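Local coordinates for uncharacterized protein (Pyrococcus horikoshii, PDB 2P8T) that is of unknown function but may bind ATP and act as an aminoacyl-tRNA ligase, at residues L81-P87 / A99-K103; T16-A22 / L176-H181. All blocks are in the same frame, centred on the assembly; numbering follows the deposited sequence.

Interaction 1 of 2, residues L81-P87 / A99-K103; sequences LSMFSEP and AIVVK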
ATOM      1  N   LEU A  81       3.373  -0.856   9.808  1.00 23.18           N
ATOM      2  CA  LEU A  81       3.658   0.569   9.884  1.00 24.39           C
ATOM      3  C   LEU A  81       5.081   0.875  10.320  1.00 24.53           C
ATOM      4  O   LEU A  81       5.527   2.021  10.209  1.00 25.60           O
ATOM      5  CB  LEU A  81       2.664   1.264  10.792  1.00 24.32           C
ATOM      6  CG  LEU A  81       1.299   1.541  10.193  1.00 25.98           C
ATOM      7  CD1 LEU A  81       0.446   2.131  11.288  1.00 28.99           C
ATOM      8  CD2 LEU A  81       1.377   2.485   8.993  1.00 28.31           C
ATOM      9  N   SER A  82       5.799  -0.132  10.809  1.00 24.67           N
ATOM     10  CA  SER A  82       7.246   0.007  11.033  1.00 25.05           C
ATOM     11  C   SER A  82       8.052  -0.019   9.728  1.00 24.92           C
ATOM     12  O   SER A  82       9.185   0.460   9.700  1.00 25.47           O
ATOM     13  CB  SER A  82       7.789  -1.054  12.009  1.00 26.10           C
ATOM     14  OG  SER A  82       7.994  -2.326  11.391  1.00 26.77           O
ATOM     15  N   MET A  83       7.486  -0.582   8.661  1.00 23.45           N
ATOM     16  CA  MET A  83       8.215  -0.706   7.396  1.00 23.20           C
ATOM     17  C   MET A  83       7.617   0.123   6.252  1.00 22.72           C
ATOM     18  O   MET A  83       8.248   0.293   5.203  1.00 22.35           O
ATOM     19  CB  MET A  83       8.438  -2.189   7.004  1.00 23.50           C
ATOM     20  CG  MET A  83       7.210  -3.086   6.715  1.00 25.17           C
ATOM     21  SD  MET A  83       7.580  -4.908   6.600  1.00 23.90           S
ATOM     22  CE  MET A  83       7.682  -5.281   8.340  1.00 29.02           C
ATOM     23  N   PHE A  84       6.400   0.618   6.481  1.00 21.61           N
ATOM     24  CA  PHE A  84       5.638   1.433   5.528  1.00 21.54           C
ATOM     25  C   PHE A  84       4.994   2.614   6.232  1.00 22.16           C
ATOM     26  O   PHE A  84       4.734   2.579   7.438  1.00 22.45           O
ATOM     27  CB  PHE A  84       4.506   0.621   4.882  1.00 21.04           C
ATOM     28  CG  PHE A  84       4.959  -0.657   4.242  1.00 20.68           C
ATOM     29  CD1 PHE A  84       5.869  -0.641   3.185  1.00 19.30           C
ATOM     30  CD2 PHE A  84       4.470  -1.878   4.698  1.00 20.65           C
ATOM     31  CE1 PHE A  84       6.295  -1.818   2.599  1.00 17.34           C
ATOM     32  CE2 PHE A  84       4.860  -3.055   4.107  1.00 19.34           C
ATOM     33  CZ  PHE A  84       5.790  -3.032   3.059  1.00 19.54           C
ATOM     34  N   SER A  85       4.719   3.667   5.473  1.00 21.97           N
ATOM     35  CA  SER A  85       3.891   4.761   5.976  1.00 22.22           C
ATOM     36  C   SER A  85       2.433   4.365   5.831  1.00 22.25           C
ATOM     37  O   SER A  85       2.124   3.392   5.144  1.00 22.94           O
ATOM     38  CB  SER A  85       4.168   6.036   5.190  1.00 22.82           C
ATOM     39  OG  SER A  85       3.861   5.871   3.805  1.00 22.22           O
ATOM     40  N   GLU A  86       1.531   5.086   6.493  1.00 22.44           N
ATOM     41  CA  GLU A  86       0.109   4.982   6.165  1.00 23.04           C
ATOM     42  C   GLU A  86      -0.098   5.342   4.679  1.00 22.84           C
ATOM     43  O   GLU A  86       0.311   6.414   4.266  1.00 23.26           O
ATOM     44  CB  GLU A  86      -0.722   5.943   7.030  1.00 23.26           C
ATOM     45  CG  GLU A  86      -0.786   5.583   8.522  1.00 25.02           C
ATOM     46  CD  GLU A  86      -1.733   4.417   8.833  1.00 27.61           C
ATOM     47  OE1 GLU A  86      -2.432   3.924   7.911  1.00 29.11           O
ATOM     48  OE2 GLU A  86      -1.793   4.018  10.031  1.00 29.10           O
ATOM     49  N   PRO A  87      -0.741   4.456   3.877  1.00 23.25           N
ATOM     50  CA  PRO A  87      -1.028   4.832   2.474  1.00 22.85           C
ATOM     51  C   PRO A  87      -1.878   6.097   2.414  1.00 23.48           C
ATOM     52  O   PRO A  87      -2.816   6.245   3.202  1.00 23.78           O
ATOM     53  CB  PRO A  87      -1.797   3.622   1.931  1.00 23.21           C
ATOM     54  CG  PRO A  87      -1.294   2.467   2.780  1.00 23.42           C
ATOM     55  CD  PRO A  87      -1.188   3.079   4.170  1.00 23.03           C
ATOM     56  N   ALA A  99       0.247   7.049  -2.345  1.00 17.68           N
ATOM     57  CA  ALA A  99       1.654   7.112  -2.022  1.00 17.76           C
ATOM     58  C   ALA A  99       1.892   6.270  -0.773  1.00 16.98           C
ATOM     59  O   ALA A  99       1.104   6.338   0.191  1.00 16.37           O
ATOM     60  CB  ALA A  99       2.107   8.569  -1.788  1.00 18.03           C
ATOM     61  N   ILE A 100       2.935   5.448  -0.837  1.00 16.83           N
ATOM     62  CA  ILE A 100       3.406   4.666   0.306  1.00 16.74           C
ATOM     63  C   ILE A 100       4.925   4.825   0.441  1.00 16.89           C
ATOM     64  O   ILE A 100       5.683   4.580  -0.503  1.00 17.35           O
ATOM     65  CB  ILE A 100       3.041   3.149   0.184  1.00 16.28           C
ATOM     66  CG1 ILE A 100       1.541   2.955  -0.081  1.00 16.39           C
ATOM     67  CG2 ILE A 100       3.521   2.379   1.427  1.00 16.75           C
ATOM     68  CD1 ILE A 100       1.108   1.475  -0.295  1.00 17.15           C
ATOM     69  N   VAL A 101       5.368   5.222   1.629  1.00 17.15           N
ATOM     70  CA  VAL A 101       6.790   5.308   1.940  1.00 17.86           C
ATOM     71  C   VAL A 101       7.224   3.919   2.374  1.00 19.11           C
ATOM     72  O   VAL A 101       6.560   3.284   3.220  1.00 18.45           O
ATOM     73  CB  VAL A 101       7.077   6.298   3.097  1.00 18.51           C
ATOM     74  CG1 VAL A 101       8.578   6.340   3.457  1.00 18.79           C
ATOM     75  CG2 VAL A 101       6.549   7.678   2.775  1.00 17.90           C
ATOM     76  N   VAL A 102       8.321   3.448   1.793  1.00 18.42           N
ATOM     77  CA  VAL A 102       8.944   2.184   2.208  1.00 19.29           C
ATOM     78  C   VAL A 102      10.216   2.507   3.002  1.00 20.41           C
ATOM     79  O   VAL A 102      11.150   3.127   2.488  1.00 19.56           O
ATOM     80  CB  VAL A 102       9.303   1.290   1.005  1.00 19.68           C
ATOM     81  CG1 VAL A 102       9.902  -0.022   1.483  1.00 18.39           C
ATOM     82  CG2 VAL A 102       8.069   1.032   0.143  1.00 19.51           C
ATOM     83  N   LYS A 103      10.229   2.076   4.261  1.00 21.33           N
ATOM     84  CA  LYS A 103      11.285   2.414   5.191  1.00 22.92           C
ATOM     85  C   LYS A 103      12.436   1.460   5.031  1.00 24.25           C
ATOM     86  O   LYS A 103      12.226   0.268   4.838  1.00 23.52           O
ATOM     87  CB  LYS A 103      10.738   2.415   6.627  1.00 23.26           C
ATOM     88  CG  LYS A 103       9.782   3.577   6.852  1.00 25.28           C
ATOM     89  CD  LYS A 103       8.635   3.254   7.797  1.00 27.81           C
ATOM     90  CE  LYS A 103       7.820   4.511   8.057  1.00 31.16           C
ATOM     91  NZ  LYS A 103       6.626   4.304   8.928  1.00 28.56           N
TER
HETATM   92  O   HOH W   1       2.123   7.242   2.442  1.00 27.82           O
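Lys103 reaches back along the loop 81-87 and ties it to the end of strand 95-102. Its NZ donates to Leu81 O at 2.8 Å and to Phe84 O at 3.0 Å. The first carbonyl is met at a C=O...N angle of 158°, while at the second the ammonium sits well above the carbonyl plane. Asp157 adds a salt bridge to the same nitrogen, so one ammonium serves two backbone carbonyls and a carboxylate. The chain bends at CG (chi2 145°), and CD passes close to Ser82 O on the way. With an alanine here, both carbonyls and the Asp157 carboxylate would probably lose this partner, and the turn 81-84 would be held more weakly.

The backbones also pair. Lys103 N gives a nearly straight bond to Met83 O, and Ser85 N donates to Val101 O at 2.9 Å. Val101 N finds no carbonyl here. Ser85 OG takes that role at 2.7 Å, nearly in line with the N-H. This hydroxyl donates its proton to a water, which in turn donates to Glu86 O and Ala99 O. The carboxylate of Glu86 turns to Arg77 in a salt bridge.

On the apolar side, Phe84 and Val102 lie side by side, with ring atom CD1 4.1 Å from Val102 CG2. Met83 CG sits over one ring face, offset toward the rim. The Pro87 ring rests against Ile100 CG1 and CD1. Phe84 and Val102 form a non-hydrogen-bonded antiparallel pair, a single beta bridge. Here the loop after helix 71-81 runs along the edge of strand 95-102 where strand 88-92 follows, Ala99 pairing with Ile88. Val102 bonds to Ala163 of strand 163-168, the next strand of the antiparallel sheet.

Interaction 2 of 2, residues T16-A22 / L176-H181; sequences TVEDVLA and LKSAIH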
ATOM      1  N   THR A  16      -5.521 -12.195  -2.962  1.00 28.57           N
ATOM      2  CA  THR A  16      -4.061 -12.208  -3.007  1.00 27.31           C
ATOM      3  C   THR A  16      -3.455 -11.662  -1.705  1.00 26.19           C
ATOM      4  O   THR A  16      -4.172 -11.100  -0.889  1.00 25.23           O
ATOM      5  CB  THR A  16      -3.558 -11.357  -4.199  1.00 27.38           C
ATOM      6  OG1 THR A  16      -3.900  -9.985  -3.971  1.00 28.94           O
ATOM      7  CG2 THR A  16      -4.248 -11.804  -5.496  1.00 27.83           C
ATOM      8  N   VAL A  17      -2.138 -11.834  -1.517  1.00 24.99           N
ATOM      9  CA  VAL A  17      -1.441 -11.227  -0.370  1.00 24.72           C
ATOM     10  C   VAL A  17      -1.644  -9.698  -0.369  1.00 24.45           C
ATOM     11  O   VAL A  17      -1.742  -9.079   0.693  1.00 23.47           O
ATOM     12  CB  VAL A  17       0.067 -11.630  -0.307  1.00 24.42           C
ATOM     13  CG1 VAL A  17       0.844 -11.042  -1.479  1.00 24.90           C
ATOM     14  CG2 VAL A  17       0.707 -11.228   1.010  1.00 26.03           C
ATOM     15  N   GLU A  18      -1.769  -9.103  -1.558  1.00 23.91           N
ATOM     16  CA  GLU A  18      -1.962  -7.664  -1.653  1.00 24.01           C
ATOM     17  C   GLU A  18      -3.327  -7.300  -1.112  1.00 23.61           C
ATOM     18  O   GLU A  18      -3.483  -6.260  -0.505  1.00 22.29           O
ATOM     19  CB  GLU A  18      -1.794  -7.157  -3.097  1.00 24.70           C
ATOM     20  CG  GLU A  18      -0.348  -7.159  -3.586  1.00 26.49           C
ATOM     21  CD  GLU A  18       0.098  -8.474  -4.183  1.00 29.12           C
ATOM     22  OE1 GLU A  18      -0.745  -9.393  -4.298  1.00 28.86           O
ATOM     23  OE2 GLU A  18       1.293  -8.580  -4.555  1.00 28.56           O
ATOM     24  N   ASP A  19      -4.324  -8.167  -1.335  1.00 23.90           N
ATOM     25  CA  ASP A  19      -5.644  -7.955  -0.756  1.00 24.35           C
ATOM     26  C   ASP A  19      -5.596  -8.079   0.773  1.00 22.89           C
ATOM     27  O   ASP A  19      -6.241  -7.308   1.468  1.00 23.42           O
ATOM     28  CB  ASP A  19      -6.671  -8.956  -1.320  1.00 25.27           C
ATOM     29  CG  ASP A  19      -6.883  -8.814  -2.820  1.00 27.94           C
ATOM     30  OD1 ASP A  19      -7.012  -7.664  -3.328  1.00 32.26           O
ATOM     31  OD2 ASP A  19      -6.936  -9.866  -3.493  1.00 32.33           O
ATOM     32  N   VAL A  20      -4.851  -9.054   1.288  1.00 22.13           N
ATOM     33  CA  VAL A  20      -4.691  -9.225   2.746  1.00 21.67           C
ATOM     34  C   VAL A  20      -4.070  -7.947   3.290  1.00 21.15           C
ATOM     35  O   VAL A  20      -4.636  -7.315   4.196  1.00 21.04           O
ATOM     36  CB  VAL A  20      -3.805 -10.435   3.117  1.00 21.58           C
ATOM     37  CG1 VAL A  20      -3.600 -10.543   4.652  1.00 21.27           C
ATOM     38  CG2 VAL A  20      -4.379 -11.751   2.536  1.00 21.62           C
ATOM     39  N   LEU A  21      -2.949  -7.530   2.699  1.00 19.79           N
ATOM     40  CA  LEU A  21      -2.277  -6.306   3.178  1.00 18.89           C
ATOM     41  C   LEU A  21      -3.203  -5.095   3.129  1.00 18.95           C
ATOM     42  O   LEU A  21      -3.270  -4.329   4.094  1.00 19.79           O
ATOM     43  CB  LEU A  21      -0.969  -6.039   2.427  1.00 17.99           C
ATOM     44  CG  LEU A  21       0.157  -7.070   2.586  1.00 18.84           C
ATOM     45  CD1 LEU A  21       1.193  -6.962   1.481  1.00 18.88           C
ATOM     46  CD2 LEU A  21       0.788  -6.953   3.962  1.00 18.27           C
ATOM     47  N   ALA A  22      -3.947  -4.940   2.025  1.00 20.05           N
ATOM     48  CA  ALA A  22      -4.906  -3.851   1.879  1.00 19.98           C
ATOM     49  C   ALA A  22      -5.954  -3.814   2.986  1.00 20.95           C
ATOM     50  O   ALA A  22      -6.241  -2.743   3.529  1.00 20.50           O
ATOM     51  CB  ALA A  22      -5.579  -3.879   0.498  1.00 20.18           C
ATOM     52  N   LEU A 176      -4.498   1.690  -5.018  1.00 19.49           N
ATOM     53  CA  LEU A 176      -4.126   1.097  -3.736  1.00 19.53           C
ATOM     54  C   LEU A 176      -3.478  -0.263  -3.934  1.00 19.54           C
ATOM     55  O   LEU A 176      -2.404  -0.529  -3.384  1.00 18.77           O
ATOM     56  CB  LEU A 176      -5.333   0.972  -2.801  1.00 19.42           C
ATOM     57  CG  LEU A 176      -4.991   0.430  -1.398  1.00 20.19           C
ATOM     58  CD1 LEU A 176      -3.853   1.204  -0.736  1.00 18.85           C
ATOM     59  CD2 LEU A 176      -6.239   0.435  -0.515  1.00 20.63           C
ATOM     60  N   LYS A 177      -4.140  -1.115  -4.715  1.00 19.31           N
ATOM     61  CA  LYS A 177      -3.667  -2.478  -4.962  1.00 21.59           C
ATOM     62  C   LYS A 177      -2.290  -2.493  -5.627  1.00 19.83           C
ATOM     63  O   LYS A 177      -1.403  -3.257  -5.226  1.00 19.57           O
ATOM     64  CB  LYS A 177      -4.705  -3.244  -5.813  1.00 22.45           C
ATOM     65  CG  LYS A 177      -4.566  -4.789  -5.813  1.00 25.97           C
ATOM     66  CD  LYS A 177      -5.888  -5.469  -6.254  1.00 26.07           C
ATOM     67  CE  LYS A 177      -5.690  -6.915  -6.740  1.00 28.70           C
ATOM     68  NZ  LYS A 177      -5.227  -7.840  -5.629  1.00 32.28           N
ATOM     69  N   SER A 178      -2.105  -1.641  -6.631  1.00 18.42           N
ATOM     70  CA  SER A 178      -0.832  -1.602  -7.345  1.00 17.52           C
ATOM     71  C   SER A 178       0.290  -1.043  -6.464  1.00 17.05           C
ATOM     72  O   SER A 178       1.424  -1.541  -6.512  1.00 16.26           O
ATOM     73  CB  SER A 178      -0.948  -0.809  -8.652  1.00 17.24           C
ATOM     74  OG  SER A 178      -1.399   0.529  -8.441  1.00 18.96           O
ATOM     75  N   ALA A 179      -0.016  -0.024  -5.660  1.00 16.10           N
ATOM     76  CA  ALA A 179       1.002   0.516  -4.723  1.00 16.15           C
ATOM     77  C   ALA A 179       1.426  -0.560  -3.706  1.00 16.01           C
ATOM     78  O   ALA A 179       2.620  -0.730  -3.426  1.00 16.14           O
ATOM     79  CB  ALA A 179       0.464   1.773  -4.015  1.00 15.28           C
ATOM     80  N   ILE A 180       0.453  -1.298  -3.172  1.00 16.32           N
ATOM     81  CA  ILE A 180       0.747  -2.382  -2.234  1.00 16.59           C
ATOM     82  C   ILE A 180       1.564  -3.478  -2.924  1.00 16.63           C
ATOM     83  O   ILE A 180       2.485  -4.029  -2.344  1.00 15.29           O
ATOM     84  CB  ILE A 180      -0.535  -2.917  -1.542  1.00 16.98           C
ATOM     85  CG1 ILE A 180      -1.107  -1.825  -0.638  1.00 16.68           C
ATOM     86  CG2 ILE A 180      -0.215  -4.195  -0.705  1.00 16.27           C
ATOM     87  CD1 ILE A 180      -2.483  -2.111  -0.060  1.00 18.30           C
ATOM     88  N   HIS A 181       1.254  -3.765  -4.189  1.00 16.57           N
ATOM     89  CA  HIS A 181       2.063  -4.745  -4.923  1.00 17.61           C
ATOM     90  C   HIS A 181       3.554  -4.340  -4.951  1.00 17.31           C
ATOM     91  O   HIS A 181       4.422  -5.153  -4.700  1.00 16.38           O
ATOM     92  CB  HIS A 181       1.516  -4.910  -6.340  1.00 17.20           C
ATOM     93  CG  HIS A 181       2.277  -5.903  -7.158  1.00 21.75           C
ATOM     94  ND1 HIS A 181       2.412  -7.222  -6.784  1.00 24.34           N
ATOM     95  CD2 HIS A 181       2.961  -5.765  -8.316  1.00 22.14           C
ATOM     96  CE1 HIS A 181       3.144  -7.859  -7.683  1.00 25.32           C
ATOM     97  NE2 HIS A 181       3.481  -6.998  -8.628  1.00 23.22           N
TER
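His181 and Glu18 form a His-carboxylate hydrogen bond between two helices whose short segments here cross at 106°. His181 ND1 donates to Glu18 OE2 at 2.8 Å, with an N-H...O angle of 173°. The oxygen lies in the ring plane, yet the nitrogen meets it from above the carboxylate plane. Glu18 gets there by a bend at CG (chi2 87°), which also lays its CG against the backbone of His181. Phe120 stacks on the imidazole.

A second polar link lies at the start of helix 17-26. Thr16 and Asp19 make a capping box: Asp19 N donates to Thr16 OG1, and Thr16 N donates to Asp19 OD2 at 2.8 Å. The other carboxylate oxygen, Asp19 OD1, takes a salt bridge from Lys177 NZ at 2.9 Å. The lysine chain bends at chi4 and brings NZ in from above the carboxylate plane. Lys177 thus joins helix 172-187 to the cap itself, and its charge is likely to stabilise the Asp19 carboxylate.

Ile180 fills the middle of the crossing. Its CG2 touches Leu21 CB at 3.7 Å, and its CD1 packs on Ala22 CA and CB, both 3.6 Å away. The small Ala22 side chain lets this branch come close to the helix backbone. The segment axes approach to 9.3 Å.

Interaction 1 is nested inside the long chain loop that interaction 2 closes, and their centres are about 13 Å apart. They meet directly through apolar side chains. Ile100 CD1 lies 3.8 Å from Ala179 CB and 4.0 Å from Ile180 CG1. Pro87 CB lies 4.1 Å from Leu176 CD1. Helix 172-187 is therefore shared: one side packs on strand 95-102 and the loop 81-87, another on helix 17-26. Phe25, further along helix 17-26, also reaches Phe84 and Pro87. Interaction 2 joins the N-terminal HTH-clan region to the DUF4443 region. Interaction 1 fixes the connection after helix 71-81 onto the five-stranded sheet. No ligand marks an active site near either one.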